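Local coordinates for protein acetyltransferase Atu2258 (Agrobacterium tumefaciens str. C58, PDB 2G3A) that catalyses the transfer of an acetyl group from acetyl coenzyme A to acceptor substrates, preferring glucosamine 6-phosphate or dopamine, at residues G66-T71 with Y77-F82; L81-A86 with Q90-K95; I114-P119 with R123-Y128. All blocks are in the same frame, centred on the assembly; numbering follows the deposited sequence. Where two conformers were deposited one is given.

Contact 1 (G66-T71 with Y77-F82); sequences GLVGHT and YVQLLF
A classic beta bulge, in which Gln-79 and Leu-80 both face Val-68, interrupts the antiparallel hairpin of strands 63-72 and 75-82; a bulge in this strand is a hallmark of the GNAT fold. Val-68 O is gripped by two backbone donors, Gln-79 N at 2.7 Å and Leu-80 N at 3.0 Å. Both lie in its carbonyl plane, but the bond from Gln-79 is the more bent, 139° at the hydrogen. Beyond the bulge the pairing slips by one residue, and Gly-69 comes opposite Val-78. The 3.1 Å approach of Gly-69 CA to Tyr-77 O is tolerated because a CB on this backbone would point into that carbonyl oxygen, and glycine has none.

On one face, Leu-67 extends with CG anti to its backbone N (chi1 179°) and crosses Val-78 at about a right angle, CG lying 3.8 Å from Val-78 CG1. Its CD1 also reaches CD1 of Leu-81. On the other face Val-68 and Leu-80 run side by side, with Val-68 CG2 3.9 Å from Leu-80 CD1. Further along, His-70 takes a chi1 of 67°, which brings CE1 to the edge of the Tyr-77 ring, 3.9 Å from CD2, while Tyr-77 CB lies over one face of the imidazole, near its rim. The phenol OH is hydrogen-bonded to Asp-115.

Backbone bonds join Leu-67 to Ile-54 of strand 50-57 and Val-78 to Tyr-113 of strand 111-116, so the hairpin lies inside the sheet. Helix 92-106 covers Leu-67 and Leu-81, whereas Val-68 and Leu-80 meet Glu-29 and Arg-33 of the second subunit.

Contact 2 (L81-A86 with Q90-K95); sequences LFVPEA and QGIAPK
Val-83, just past the end of strand 75-82, packs on Ile-92 and Ala-93 in the first turn of helix 92-106, at the start of the beta-alpha-beta unit that continues into strand 111-116. The connection and the helix start carry Arg-88, Gly-91 and Ala-93 in the spacing of the GNAT Q/R-x-x-G-x-G/A motif, which holds the CoA pyrophosphate in relatives.

Val-83 CB points toward the helix but stands back from it, and its two methyls do the touching. Val-83 CG1 meets Ile-92 alone, 3.9 Å from its CB. Val-83 CG2 touches both residues: it lies 3.7 Å from Ala-93 N, 3.8 Å from Ile-92 CG2 and 3.9 Å from Ala-93 CB. A short branched side chain such as valine can offer a methyl to each of these places at once. Alanine suits position 93, since its single methyl lets the helix backbone approach Val-83; the same CB meets Leu-81 CD2 at 3.8 Å. Ile-92 turns its CG2 branch to Val-83, and its side chain also packs on Phe-18 of the second subunit, a ring that forms a cation-pi contact with Lys-95.

Gly-91 occupies the N-cap position with positive phi (66°), a conformation that glycine adopts easily, and its carbonyl O accepts the first helical bond, from Lys-95 N. At the exposed end of the contact, Gln-90 stretches its amide across the loop. Its NE2 is weakly bonded to Arg-88 O and makes a second weak hydrogen bond, of 3.3 Å, from Gln-90 NE2 to Ala-86 O.

Contact 3 (I114-P119 with R123-Y128); sequences IDTMNP and RTYERY
Pro-119 O accepts the backbone N-H of Arg-123 at 3.1 Å, in the opening turn of helix 119-128. The bond is fairly straight, 161° at the hydrogen. Proline fits the first turn because its nitrogen, which has no hydrogen, is not required to bond to a carbonyl of a preceding turn. Just before it, Asn-118 is the N-cap, its OD1 accepting from Asp-120 N. An ST turn leads in: a chi1 of -170° swings Thr-116 OG1 trans to its own nitrogen and toward the N-H of Asn-118, which it takes at 3.0 Å.

This is the connection from strand 111-116 to helix 119-128, the beta5-alpha4 element of the GNAT fold, and Arg-123, Thr-124 and Tyr-125 probably bind CoA, as in related enzymes. Tyr-125 points toward strand 111-116, where Ile-114 crosses it at about a right angle. Ile-114 CD1 sits over the ring face in a CH-pi contact, 3.6 Å from the Tyr-125 centroid. The long arm of isoleucine reaches CZ, while its CG2 branch meets CD2 of the same ring at 3.8 Å. Leu-97 of helix 92-106 also touches both residues. Thr-116 approaches obliquely, its CB 3.8 Å from Tyr-125 CE2.

In the fold
Contacts 1 and 2 overlap at the end of strand 75-82, where they share Leu-81 and Phe-82, and contact 3 comes later in the chain; the centres are about 13 Å apart in every pair. Contact 3 begins on strand 111-116, the parallel neighbour of strand 75-82, reached by way of helix 92-106. Val-78 of contact 1 packs on Ile-114 of contact 3, while Pro-94 of contact 2 touches Thr-124 and Tyr-128. The two parallel strands splay apart toward their C-terminal ends, the V-shaped opening where GNAT enzymes hold acetyl-CoA, with both helix starts nearby. Probable CoA-binding residues occur in all three contacts, and each also touches the second subunit.

Contact 1 (G66-T71 with Y77-F82)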
loop_
_atom_site.group_PDB
_atom_site.type_symbol
_atom_site.label_atom_id
_atom_site.label_comp_id
_atom_site.label_asym_id
_atom_site.label_seq_id
_atom_site.Cartn_x
_atom_site.Cartn_y
_atom_site.Cartn_z
ATOM N N GLY A 66 12.703 0.621 -13.063
ATOM C CA GLY A 66 12.660 1.885 -12.338
ATOM C C GLY A 66 11.981 1.820 -10.987
ATOM O O GLY A 66 11.876 0.759 -10.387
ATOM N N LEU A 67 11.505 2.980 -10.538
ATOM C CA LEU A 67 10.913 3.150 -9.235
ATOM C C LEU A 67 9.595 3.908 -9.391
ATOM O O LEU A 67 9.504 4.882 -10.160
ATOM C CB LEU A 67 11.900 3.885 -8.304
ATOM C CG LEU A 67 11.503 4.212 -6.865
ATOM C CD1 LEU A 67 12.749 4.340 -5.979
ATOM C CD2 LEU A 67 10.599 5.468 -6.747
ATOM N N VAL A 68 8.575 3.424 -8.688
ATOM C CA VAL A 68 7.265 4.080 -8.627
ATOM C C VAL A 68 6.970 4.419 -7.176
ATOM O O VAL A 68 7.034 3.548 -6.297
ATOM C CB VAL A 68 6.144 3.176 -9.205
ATOM C CG1 VAL A 68 4.757 3.861 -9.097
ATOM C CG2 VAL A 68 6.435 2.825 -10.660
ATOM N N GLY A 69 6.671 5.682 -6.908
ATOM C CA GLY A 69 6.290 6.070 -5.554
ATOM C C GLY A 69 5.577 7.391 -5.495
ATOM O O GLY A 69 5.061 7.874 -6.498
ATOM N N HIS A 70 5.533 7.983 -4.310
ATOM C CA HIS A 70 4.923 9.305 -4.161
ATOM C C HIS A 70 5.307 9.920 -2.829
ATOM O O HIS A 70 5.706 9.220 -1.902
ATOM C CB HIS A 70 3.392 9.241 -4.275
ATOM C CG HIS A 70 2.729 8.504 -3.152
ATOM N ND1 HIS A 70 2.387 7.173 -3.236
ATOM C CD2 HIS A 70 2.328 8.920 -1.928
ATOM C CE1 HIS A 70 1.815 6.795 -2.107
ATOM N NE2 HIS A 70 1.767 7.838 -1.297
ATOM N N THR A 71 5.176 11.237 -2.737
ATOM C CA THR A 71 5.341 11.902 -1.459
ATOM C C THR A 71 3.980 12.419 -0.998
ATOM O O THR A 71 3.194 12.905 -1.810
ATOM C CB THR A 71 6.347 13.051 -1.552
ATOM O OG1 THR A 71 5.916 13.964 -2.568
ATOM C CG2 THR A 71 7.732 12.504 -1.920
ATOM N N TYR A 77 6.970 7.449 -0.040
ATOM C CA TYR A 77 6.655 6.014 -0.073
ATOM C C TYR A 77 7.147 5.481 -1.410
ATOM O O TYR A 77 6.772 6.002 -2.474
ATOM C CB TYR A 77 5.148 5.726 0.087
ATOM C CG TYR A 77 4.835 4.223 -0.019
ATOM C CD1 TYR A 77 5.504 3.309 0.782
ATOM C CD2 TYR A 77 3.913 3.722 -0.968
ATOM C CE1 TYR A 77 5.255 1.927 0.688
ATOM C CE2 TYR A 77 3.660 2.323 -1.075
ATOM C CZ TYR A 77 4.344 1.440 -0.239
ATOM O OH TYR A 77 4.127 0.062 -0.294
ATOM N N VAL A 78 8.007 4.468 -1.352
ATOM C CA VAL A 78 8.444 3.760 -2.548
ATOM C C VAL A 78 7.529 2.549 -2.702
ATOM O O VAL A 78 7.524 1.652 -1.852
ATOM C CB VAL A 78 9.934 3.331 -2.468
ATOM C CG1 VAL A 78 10.324 2.436 -3.663
ATOM C CG2 VAL A 78 10.848 4.560 -2.383
ATOM N N GLN A 79 6.740 2.544 -3.777
ATOM C CA GLN A 79 5.766 1.480 -4.018
ATOM C C GLN A 79 6.328 0.299 -4.823
ATOM O O GLN A 79 6.093 -0.874 -4.480
ATOM C CB GLN A 79 4.540 2.048 -4.751
ATOM C CG GLN A 79 3.406 1.044 -4.940
ATOM C CD GLN A 79 2.486 1.416 -6.096
ATOM O OE1 GLN A 79 2.427 2.579 -6.516
ATOM N NE2 GLN A 79 1.767 0.429 -6.619
ATOM N N LEU A 80 7.052 0.601 -5.900
ATOM C CA LEU A 80 7.612 -0.446 -6.743
ATOM C C LEU A 80 9.031 -0.084 -7.094
ATOM O O LEU A 80 9.327 1.081 -7.316
ATOM C CB LEU A 80 6.826 -0.599 -8.055
ATOM C CG LEU A 80 5.299 -0.758 -8.080
ATOM C CD1 LEU A 80 4.795 -0.518 -9.499
ATOM C CD2 LEU A 80 4.872 -2.132 -7.606
ATOM N N LEU A 81 9.890 -1.096 -7.180
ATOM C CA LEU A 81 11.244 -0.919 -7.673
ATOM C C LEU A 81 11.636 -2.165 -8.414
ATOM O O LEU A 81 11.605 -3.261 -7.841
ATOM C CB LEU A 81 12.217 -0.673 -6.517
ATOM C CG LEU A 81 13.605 -0.094 -6.819
ATOM C CD1 LEU A 81 14.199 0.537 -5.571
ATOM C CD2 LEU A 81 14.583 -1.134 -7.405
ATOM N N PHE A 82 11.998 -2.000 -9.691
ATOM C CA PHE A 82 12.453 -3.114 -10.504
ATOM C C PHE A 82 13.737 -2.781 -11.265
ATOM O O PHE A 82 13.825 -1.777 -11.984
ATOM C CB PHE A 82 11.354 -3.568 -11.481
ATOM C CG PHE A 82 11.769 -4.718 -12.363
ATOM C CD1 PHE A 82 11.701 -6.031 -11.894
ATOM C CD2 PHE A 82 12.245 -4.493 -13.650
ATOM C CE1 PHE A 82 12.089 -7.086 -12.686
ATOM C CE2 PHE A 82 12.651 -5.566 -14.466
ATOM C CZ PHE A 82 12.569 -6.857 -13.982
#

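Contact 2 (L81-A86 with Q90-K95)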
loop_
_atom_site.group_PDB
_atom_site.type_symbol
_atom_site.label_atom_id
_atom_site.label_comp_id
_atom_site.label_asym_id
_atom_site.label_seq_id
_atom_site.Cartn_x
_atom_site.Cartn_y
_atom_site.Cartn_z
ATOM N N LEU A 81 9.890 -1.096 -7.180
ATOM C CA LEU A 81 11.244 -0.919 -7.673
ATOM C C LEU A 81 11.636 -2.165 -8.414
ATOM O O LEU A 81 11.605 -3.261 -7.841
ATOM C CB LEU A 81 12.217 -0.673 -6.517
ATOM C CG LEU A 81 13.605 -0.094 -6.819
ATOM C CD1 LEU A 81 14.199 0.537 -5.571
ATOM C CD2 LEU A 81 14.583 -1.134 -7.405
ATOM N N PHE A 82 11.998 -2.000 -9.691
ATOM C CA PHE A 82 12.453 -3.114 -10.504
ATOM C C PHE A 82 13.737 -2.781 -11.265
ATOM O O PHE A 82 13.825 -1.777 -11.984
ATOM C CB PHE A 82 11.354 -3.568 -11.481
ATOM C CG PHE A 82 11.769 -4.718 -12.363
ATOM C CD1 PHE A 82 11.701 -6.031 -11.894
ATOM C CD2 PHE A 82 12.245 -4.493 -13.650
ATOM C CE1 PHE A 82 12.089 -7.086 -12.686
ATOM C CE2 PHE A 82 12.651 -5.566 -14.466
ATOM C CZ PHE A 82 12.569 -6.857 -13.982
ATOM N N VAL A 83 14.733 -3.641 -11.106
ATOM C CA VAL A 83 15.971 -3.524 -11.856
ATOM C C VAL A 83 16.020 -4.645 -12.895
ATOM O O VAL A 83 15.862 -5.806 -12.544
ATOM C CB VAL A 83 17.204 -3.562 -10.909
ATOM C CG1 VAL A 83 18.494 -3.565 -11.704
ATOM C CG2 VAL A 83 17.173 -2.369 -9.944
ATOM N N PRO A 84 16.217 -4.298 -14.187
ATOM C CA PRO A 84 16.312 -5.318 -15.241
ATOM C C PRO A 84 17.430 -6.333 -14.976
ATOM O O PRO A 84 18.472 -5.988 -14.421
ATOM C CB PRO A 84 16.622 -4.498 -16.500
ATOM C CG PRO A 84 16.164 -3.127 -16.187
ATOM C CD PRO A 84 16.370 -2.935 -14.727
ATOM N N GLU A 85 17.207 -7.583 -15.365
ATOM C CA GLU A 85 18.163 -8.653 -15.082
ATOM C C GLU A 85 19.610 -8.292 -15.459
ATOM O O GLU A 85 20.540 -8.540 -14.681
ATOM C CB GLU A 85 17.735 -9.950 -15.770
ATOM C CG GLU A 85 18.304 -11.210 -15.117
ATOM C CD GLU A 85 17.909 -12.481 -15.863
ATOM O OE1 GLU A 85 16.811 -13.020 -15.598
ATOM O OE2 GLU A 85 18.701 -12.935 -16.717
ATOM N N ALA A 86 19.786 -7.683 -16.634
ATOM C CA ALA A 86 21.117 -7.331 -17.147
ATOM C C ALA A 86 21.849 -6.283 -16.300
ATOM O O ALA A 86 23.079 -6.163 -16.377
ATOM C CB ALA A 86 21.029 -6.875 -18.606
ATOM N N GLN A 90 24.896 -4.025 -9.541
ATOM C CA GLN A 90 25.601 -2.887 -10.131
ATOM C C GLN A 90 25.180 -1.555 -9.491
ATOM O O GLN A 90 25.335 -0.491 -10.090
ATOM C CB GLN A 90 25.352 -2.863 -11.652
ATOM C CG GLN A 90 26.140 -3.932 -12.424
ATOM C CD GLN A 90 25.565 -4.252 -13.793
ATOM O OE1 GLN A 90 25.333 -3.361 -14.610
ATOM N NE2 GLN A 90 25.346 -5.541 -14.054
ATOM N N GLY A 91 24.639 -1.626 -8.276
ATOM C CA GLY A 91 24.200 -0.436 -7.539
ATOM C C GLY A 91 23.030 0.322 -8.142
ATOM O O GLY A 91 22.835 1.509 -7.848
ATOM N N ILE A 92 22.243 -0.351 -8.981
ATOM C CA ILE A 92 21.134 0.322 -9.653
ATOM C C ILE A 92 19.937 0.561 -8.730
ATOM O O ILE A 92 19.340 1.636 -8.765
ATOM C CB ILE A 92 20.679 -0.406 -10.952
ATOM C CG1 ILE A 92 21.820 -0.479 -11.963
ATOM C CG2 ILE A 92 19.423 0.284 -11.548
ATOM C CD1 ILE A 92 22.505 0.848 -12.264
ATOM N N ALA A 93 19.571 -0.430 -7.925
ATOM C CA ALA A 93 18.499 -0.225 -6.958
ATOM C C ALA A 93 18.888 0.898 -5.961
ATOM O O ALA A 93 18.088 1.790 -5.699
ATOM C CB ALA A 93 18.154 -1.543 -6.219
ATOM N N PRO A 94 20.112 0.844 -5.379
ATOM C CA PRO A 94 20.505 2.008 -4.558
ATOM C C PRO A 94 20.506 3.359 -5.309
ATOM O O PRO A 94 20.193 4.387 -4.708
ATOM C CB PRO A 94 21.907 1.634 -4.067
ATOM C CG PRO A 94 21.924 0.119 -4.111
ATOM C CD PRO A 94 21.141 -0.212 -5.350
ATOM N N LYS A 95 20.840 3.350 -6.601
ATOM C CA LYS A 95 20.833 4.574 -7.401
ATOM C C LYS A 95 19.421 5.134 -7.516
ATOM O O LYS A 95 19.223 6.344 -7.423
ATOM C CB LYS A 95 21.432 4.332 -8.790
ATOM C CG LYS A 95 21.382 5.562 -9.710
ATOM C CD LYS A 95 22.232 5.361 -10.953
ATOM C CE LYS A 95 22.296 6.638 -11.798
ATOM N NZ LYS A 95 23.197 6.435 -12.970
#

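Contact 3 (I114-P119 with R123-Y128)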
loop_
_atom_site.group_PDB
_atom_site.type_symbol
_atom_site.label_atom_id
_atom_site.label_comp_id
_atom_site.label_asym_id
_atom_site.label_seq_id
_atom_site.Cartn_x
_atom_site.Cartn_y
_atom_site.Cartn_z
ATOM N N ILE A 114 9.237 2.073 3.047
ATOM C CA ILE A 114 9.311 1.048 2.035
ATOM C C ILE A 114 8.898 -0.290 2.640
ATOM O O ILE A 114 8.959 -0.480 3.858
ATOM C CB ILE A 114 10.750 1.006 1.405
ATOM C CG1 ILE A 114 10.748 0.318 0.044
ATOM C CG2 ILE A 114 11.757 0.323 2.359
ATOM C CD1 ILE A 114 12.012 0.680 -0.823
ATOM N N ASP A 115 8.453 -1.218 1.797
ATOM C CA ASP A 115 8.148 -2.558 2.310
ATOM C C ASP A 115 8.552 -3.638 1.314
ATOM O O ASP A 115 8.726 -3.359 0.137
ATOM C CB ASP A 115 6.674 -2.665 2.685
ATOM C CG ASP A 115 5.774 -2.208 1.571
ATOM O OD1 ASP A 115 5.722 -2.908 0.560
ATOM O OD2 ASP A 115 5.145 -1.145 1.707
ATOM N N THR A 116 8.697 -4.865 1.789
ATOM C CA THR A 116 9.191 -5.939 0.923
ATOM C C THR A 116 8.944 -7.325 1.505
ATOM O O THR A 116 8.901 -7.490 2.725
ATOM C CB THR A 116 10.710 -5.769 0.602
ATOM O OG1 THR A 116 11.078 -6.696 -0.413
ATOM C CG2 THR A 116 11.592 -6.008 1.832
HETATM N N MSE A 117 8.793 -8.309 0.623
HETATM C CA MSE A 117 8.818 -9.721 1.022
HETATM C C MSE A 117 10.066 -10.449 0.514
HETATM O O MSE A 117 10.212 -11.650 0.701
HETATM C CB MSE A 117 7.580 -10.432 0.500
HETATM C CG MSE A 117 7.663 -10.713 -1.001
HETATM SE SE MSE A 117 6.035 -11.561 -1.670
HETATM C CE MSE A 117 6.474 -13.436 -1.308
ATOM N N ASN A 118 10.967 -9.708 -0.127
ATOM C CA ASN A 118 12.153 -10.279 -0.779
ATOM C C ASN A 118 13.389 -10.055 0.096
ATOM O O ASN A 118 13.770 -8.905 0.317
ATOM C CB ASN A 118 12.304 -9.597 -2.147
ATOM C CG ASN A 118 13.457 -10.136 -2.956
ATOM O OD1 ASN A 118 14.448 -10.601 -2.419
ATOM N ND2 ASN A 118 13.325 -10.064 -4.267
ATOM N N PRO A 119 14.017 -11.142 0.597
ATOM C CA PRO A 119 15.162 -11.030 1.497
ATOM C C PRO A 119 16.347 -10.277 0.862
ATOM O O PRO A 119 17.093 -9.615 1.578
ATOM C CB PRO A 119 15.537 -12.488 1.783
ATOM C CG PRO A 119 14.330 -13.252 1.465
ATOM C CD PRO A 119 13.680 -12.556 0.340
ATOM N N ARG A 123 17.886 -6.697 2.334
ATOM C CA ARG A 123 19.314 -6.451 2.531
ATOM C C ARG A 123 19.772 -5.165 1.827
ATOM O O ARG A 123 20.510 -4.369 2.388
ATOM C CB ARG A 123 20.113 -7.656 2.024
ATOM C CG ARG A 123 21.562 -7.698 2.470
ATOM C CD ARG A 123 22.285 -8.929 1.925
ATOM N NE ARG A 123 22.184 -9.033 0.471
ATOM C CZ ARG A 123 21.458 -9.945 -0.170
ATOM N NH1 ARG A 123 20.761 -10.841 0.513
ATOM N NH2 ARG A 123 21.425 -9.954 -1.495
ATOM N N THR A 124 19.336 -4.984 0.585
ATOM C CA THR A 124 19.645 -3.765 -0.164
ATOM C C THR A 124 19.151 -2.525 0.584
ATOM O O THR A 124 19.886 -1.531 0.724
ATOM C CB THR A 124 18.995 -3.806 -1.571
ATOM O OG1 THR A 124 19.522 -4.930 -2.288
ATOM C CG2 THR A 124 19.275 -2.518 -2.358
ATOM N N TYR A 125 17.915 -2.587 1.074
ATOM C CA TYR A 125 17.322 -1.422 1.747
ATOM C C TYR A 125 18.040 -1.129 3.036
ATOM O O TYR A 125 18.291 0.029 3.358
ATOM C CB TYR A 125 15.825 -1.625 2.031
ATOM C CG TYR A 125 14.990 -1.881 0.807
ATOM C CD1 TYR A 125 15.433 -1.488 -0.458
ATOM C CD2 TYR A 125 13.739 -2.522 0.912
ATOM C CE1 TYR A 125 14.681 -1.747 -1.585
ATOM C CE2 TYR A 125 12.949 -2.761 -0.229
ATOM C CZ TYR A 125 13.436 -2.378 -1.466
ATOM O OH TYR A 125 12.696 -2.609 -2.609
ATOM N N GLU A 126 18.386 -2.178 3.773
ATOM C CA GLU A 126 19.109 -1.988 5.031
ATOM C C GLU A 126 20.515 -1.397 4.830
ATOM O O GLU A 126 20.938 -0.495 5.575
ATOM C CB GLU A 126 19.146 -3.297 5.819
ATOM C CG GLU A 126 17.774 -3.652 6.429
ATOM C CD GLU A 126 17.784 -4.966 7.212
ATOM O OE1 GLU A 126 18.350 -5.966 6.720
ATOM O OE2 GLU A 126 17.201 -5.003 8.309
ATOM N N ARG A 127 21.231 -1.897 3.823
ATOM C CA ARG A 127 22.555 -1.363 3.481
ATOM C C ARG A 127 22.477 0.122 3.106
ATOM O O ARG A 127 23.329 0.923 3.528
ATOM C CB ARG A 127 23.183 -2.155 2.331
ATOM C CG ARG A 127 23.853 -3.470 2.704
ATOM C CD ARG A 127 24.769 -3.931 1.550
ATOM N NE ARG A 127 23.988 -4.255 0.348
ATOM C CZ ARG A 127 23.697 -5.492 -0.053
ATOM N NH1 ARG A 127 24.147 -6.542 0.630
ATOM N NH2 ARG A 127 22.970 -5.681 -1.149
ATOM N N TYR A 128 21.459 0.461 2.304
ATOM C CA TYR A 128 21.140 1.838 1.900
ATOM C C TYR A 128 20.919 2.787 3.087
ATOM O O TYR A 128 21.281 3.966 3.025
ATOM C CB TYR A 128 19.950 1.871 0.905
ATOM C CG TYR A 128 19.632 3.279 0.418
ATOM C CD1 TYR A 128 20.404 3.877 -0.581
ATOM C CD2 TYR A 128 18.598 4.027 0.999
ATOM C CE1 TYR A 128 20.161 5.180 -0.995
ATOM C CE2 TYR A 128 18.345 5.347 0.596
ATOM C CZ TYR A 128 19.135 5.911 -0.405
ATOM O OH TYR A 128 18.908 7.198 -0.840
#